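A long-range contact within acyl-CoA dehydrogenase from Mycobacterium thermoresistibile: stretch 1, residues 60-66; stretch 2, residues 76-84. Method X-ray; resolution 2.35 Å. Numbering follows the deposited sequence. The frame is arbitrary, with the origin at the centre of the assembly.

Stretch 1, residues 60-66: GLLSLPQ
Stretch 2, residues 76-84: PYEVYLQVL

Two segments of one chain, an irregular stretch and the opening turns of a helix, meet here through apolar side chains alone; no hydrogen bond crosses between them, and the contact buries 268 Å² summed over both sides. Stretch 1 begins at Gly60, whose positive phi (95/-3) ends the preceding helix in a Schellman motif. A type I beta turn follows from Gly60 to Ser63, with Leu61 at -74/-10 and Leu62 at -100/10; its closing bond, Ser63 N to Gly60 O, is weak at 3.5 Å. Ser63 follows at -152/24, before Leu64 (-51/-50) and Pro65 (-79/-17).

In stretch 2, Pro76 (-71/161) occupies the N-cap and the helix runs from Tyr77 onward. Its first turns are held by Tyr80 N to Pro76 O at 2.9 Å, Leu81 N to Tyr77 O at 2.9 Å and Leu84 N to Tyr80 O at 3.1 Å. The register runs antiparallel: Pro65 CA lies 6.1 Å from Pro76 CA, whereas Leu61 CA lies 8.3 Å from Val83 CA, so the backbones are closer at the N-terminal end of the helix.

Pro65 has the largest covered area, 70 Å². Its ring, puckered C-gamma endo, lies over one face of Tyr80: Pro65 CG stands 3.9 Å from the centroid of the Tyr80 ring, 7° off the normal. This is CH-pi geometry, in which a C-H of the proline ring meets the aromatic pi cloud. Pro65 CD also approaches Tyr80 CD1 at 3.9 Å, and Pro65 CB reaches Tyr77 CE1 at 3.8 Å, obliquely to that ring.

Tyr80, covered over 57 Å², points its CA-to-CB bond toward stretch 1. Chi1 of 163° (t) and chi2 of 59° set the ring with one face against Pro65, while its OH is hydrogen-bonded elsewhere in the structure. Tyr77 starts sideways, but chi1 of -99°, between wells, and chi2 of 54° bring its ring end nearer.

Leu64, with 48 Å² covered, bridges Tyr80 and Val83. Its CA-to-CB bond points toward the helix; Leu64 CB lies 4.1 Å from Tyr80 CD1, and chi1 m (-73°) with chi2 t (178°) carries Leu64 CD1 to 4.0 Å from Val83 CG1. Val83, chi1 t (168°), also receives Leu61: starting sideways, the m,t side chain (-58°, 165°) brings Leu61 CD2 to 4.0 Å from Val83 CG1. These are van der Waals contacts. The i to i+3 spacing of Tyr77, Tyr80 and Val83 places successive contacts along the helix, extending the apolar seam from Pro65 to Leu61.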

# COMPACT_ATOMS: atom_id res chain seq x y z
N GLY A 60 -3.86 14.48 39.51
CA GLY A 60 -4.54 13.19 39.40
C GLY A 60 -4.23 12.38 38.13
O GLY A 60 -4.70 11.25 37.99
N LEU A 61 -3.42 12.94 37.23
CA LEU A 61 -3.21 12.37 35.88
C LEU A 61 -2.33 11.11 35.77
O LEU A 61 -2.29 10.45 34.71
CB LEU A 61 -2.73 13.46 34.90
CG LEU A 61 -3.68 14.66 34.77
CD1 LEU A 61 -3.02 15.85 34.09
CD2 LEU A 61 -4.96 14.29 34.05
N LEU A 62 -1.66 10.74 36.86
CA LEU A 62 -0.81 9.55 36.86
C LEU A 62 -1.45 8.31 37.48
O LEU A 62 -0.77 7.31 37.71
CB LEU A 62 0.50 9.84 37.59
CG LEU A 62 1.54 10.78 37.00
CD1 LEU A 62 2.72 10.92 37.97
CD2 LEU A 62 2.03 10.30 35.65
N SER A 63 -2.75 8.35 37.76
CA SER A 63 -3.40 7.20 38.38
C SER A 63 -4.88 7.08 38.03
O SER A 63 -5.65 6.45 38.77
CB SER A 63 -3.20 7.20 39.91
OG SER A 63 -3.14 8.53 40.40
N LEU A 64 -5.26 7.66 36.90
CA LEU A 64 -6.64 7.71 36.48
C LEU A 64 -7.40 6.39 36.50
O LEU A 64 -8.49 6.32 37.06
CB LEU A 64 -6.76 8.41 35.13
CG LEU A 64 -6.53 9.92 35.18
CD1 LEU A 64 -6.64 10.51 33.80
CD2 LEU A 64 -7.52 10.63 36.17
N PRO A 65 -6.83 5.32 35.88
CA PRO A 65 -7.68 4.13 35.68
C PRO A 65 -7.88 3.22 36.89
O PRO A 65 -8.79 2.40 36.88
CB PRO A 65 -6.95 3.36 34.56
CG PRO A 65 -5.53 3.76 34.68
CD PRO A 65 -5.50 5.16 35.25
N GLN A 66 -7.03 3.36 37.91
CA GLN A 66 -7.06 2.43 39.06
C GLN A 66 -8.17 2.73 40.10
O GLN A 66 -8.68 3.85 40.18
CB GLN A 66 -5.68 2.35 39.75
CG GLN A 66 -4.58 1.75 38.89
CD GLN A 66 -3.89 2.78 38.01
OE1 GLN A 66 -3.98 3.99 38.26
NE2 GLN A 66 -3.18 2.31 36.97
N PRO A 76 -12.92 4.79 33.62
CA PRO A 76 -12.88 3.76 32.58
C PRO A 76 -11.84 4.10 31.48
O PRO A 76 -11.42 5.25 31.34
CB PRO A 76 -14.31 3.77 32.01
CG PRO A 76 -14.82 5.14 32.32
CD PRO A 76 -14.21 5.51 33.63
N TYR A 77 -11.45 3.08 30.73
CA TYR A 77 -10.48 3.21 29.65
C TYR A 77 -10.90 4.17 28.53
O TYR A 77 -10.08 4.91 28.00
CB TYR A 77 -10.06 1.83 29.13
CG TYR A 77 -8.73 1.37 29.71
CD1 TYR A 77 -8.51 1.34 31.10
CD2 TYR A 77 -7.67 1.01 28.87
CE1 TYR A 77 -7.25 0.94 31.63
CE2 TYR A 77 -6.42 0.60 29.39
CZ TYR A 77 -6.21 0.57 30.76
OH TYR A 77 -4.98 0.17 31.23
N GLU A 78 -12.20 4.19 28.23
CA GLU A 78 -12.81 5.13 27.28
C GLU A 78 -12.49 6.60 27.64
O GLU A 78 -12.48 7.46 26.75
CB GLU A 78 -14.32 4.86 27.20
CG GLU A 78 -15.16 5.71 26.25
CD GLU A 78 -16.68 5.33 26.25
OE1 GLU A 78 -17.23 4.80 27.25
OE2 GLU A 78 -17.34 5.58 25.22
N VAL A 79 -12.23 6.89 28.92
CA VAL A 79 -11.80 8.23 29.33
C VAL A 79 -10.28 8.29 29.54
O VAL A 79 -9.61 9.20 29.02
CB VAL A 79 -12.56 8.77 30.62
CG1 VAL A 79 -12.11 10.16 30.97
CG2 VAL A 79 -14.04 8.79 30.40
N TYR A 80 -9.72 7.33 30.29
CA TYR A 80 -8.26 7.31 30.51
C TYR A 80 -7.45 7.42 29.20
O TYR A 80 -6.55 8.27 29.11
CB TYR A 80 -7.83 6.07 31.32
CG TYR A 80 -6.36 5.75 31.25
CD1 TYR A 80 -5.41 6.68 31.65
CD2 TYR A 80 -5.92 4.50 30.79
CE1 TYR A 80 -4.04 6.38 31.60
CE2 TYR A 80 -4.56 4.19 30.73
CZ TYR A 80 -3.63 5.13 31.15
OH TYR A 80 -2.28 4.86 31.11
N LEU A 81 -7.78 6.61 28.20
CA LEU A 81 -7.01 6.56 26.95
C LEU A 81 -7.02 7.87 26.17
O LEU A 81 -6.00 8.21 25.51
CB LEU A 81 -7.46 5.40 26.05
CG LEU A 81 -7.15 3.99 26.57
CD1 LEU A 81 -7.71 2.91 25.66
CD2 LEU A 81 -5.63 3.80 26.78
N GLN A 82 -8.14 8.60 26.23
CA GLN A 82 -8.30 9.88 25.52
C GLN A 82 -7.56 11.03 26.24
O GLN A 82 -7.16 12.03 25.61
CB GLN A 82 -9.81 10.20 25.25
CG GLN A 82 -10.56 9.18 24.35
CD GLN A 82 -11.95 9.64 23.85
OE1 GLN A 82 -12.07 10.58 23.04
NE2 GLN A 82 -12.99 8.96 24.30
N VAL A 83 -7.36 10.91 27.56
CA VAL A 83 -6.48 11.83 28.30
C VAL A 83 -5.02 11.62 27.88
O VAL A 83 -4.25 12.58 27.66
CB VAL A 83 -6.59 11.65 29.83
CG1 VAL A 83 -5.44 12.41 30.53
CG2 VAL A 83 -7.95 12.10 30.34
N LEU A 84 -4.64 10.34 27.80
CA LEU A 84 -3.33 9.94 27.29
C LEU A 84 -3.10 10.47 25.87
O LEU A 84 -2.01 10.95 25.54
CB LEU A 84 -3.23 8.41 27.34
CG LEU A 84 -1.82 7.79 27.36
CD1 LEU A 84 -0.95 8.38 28.51
CD2 LEU A 84 -1.90 6.26 27.45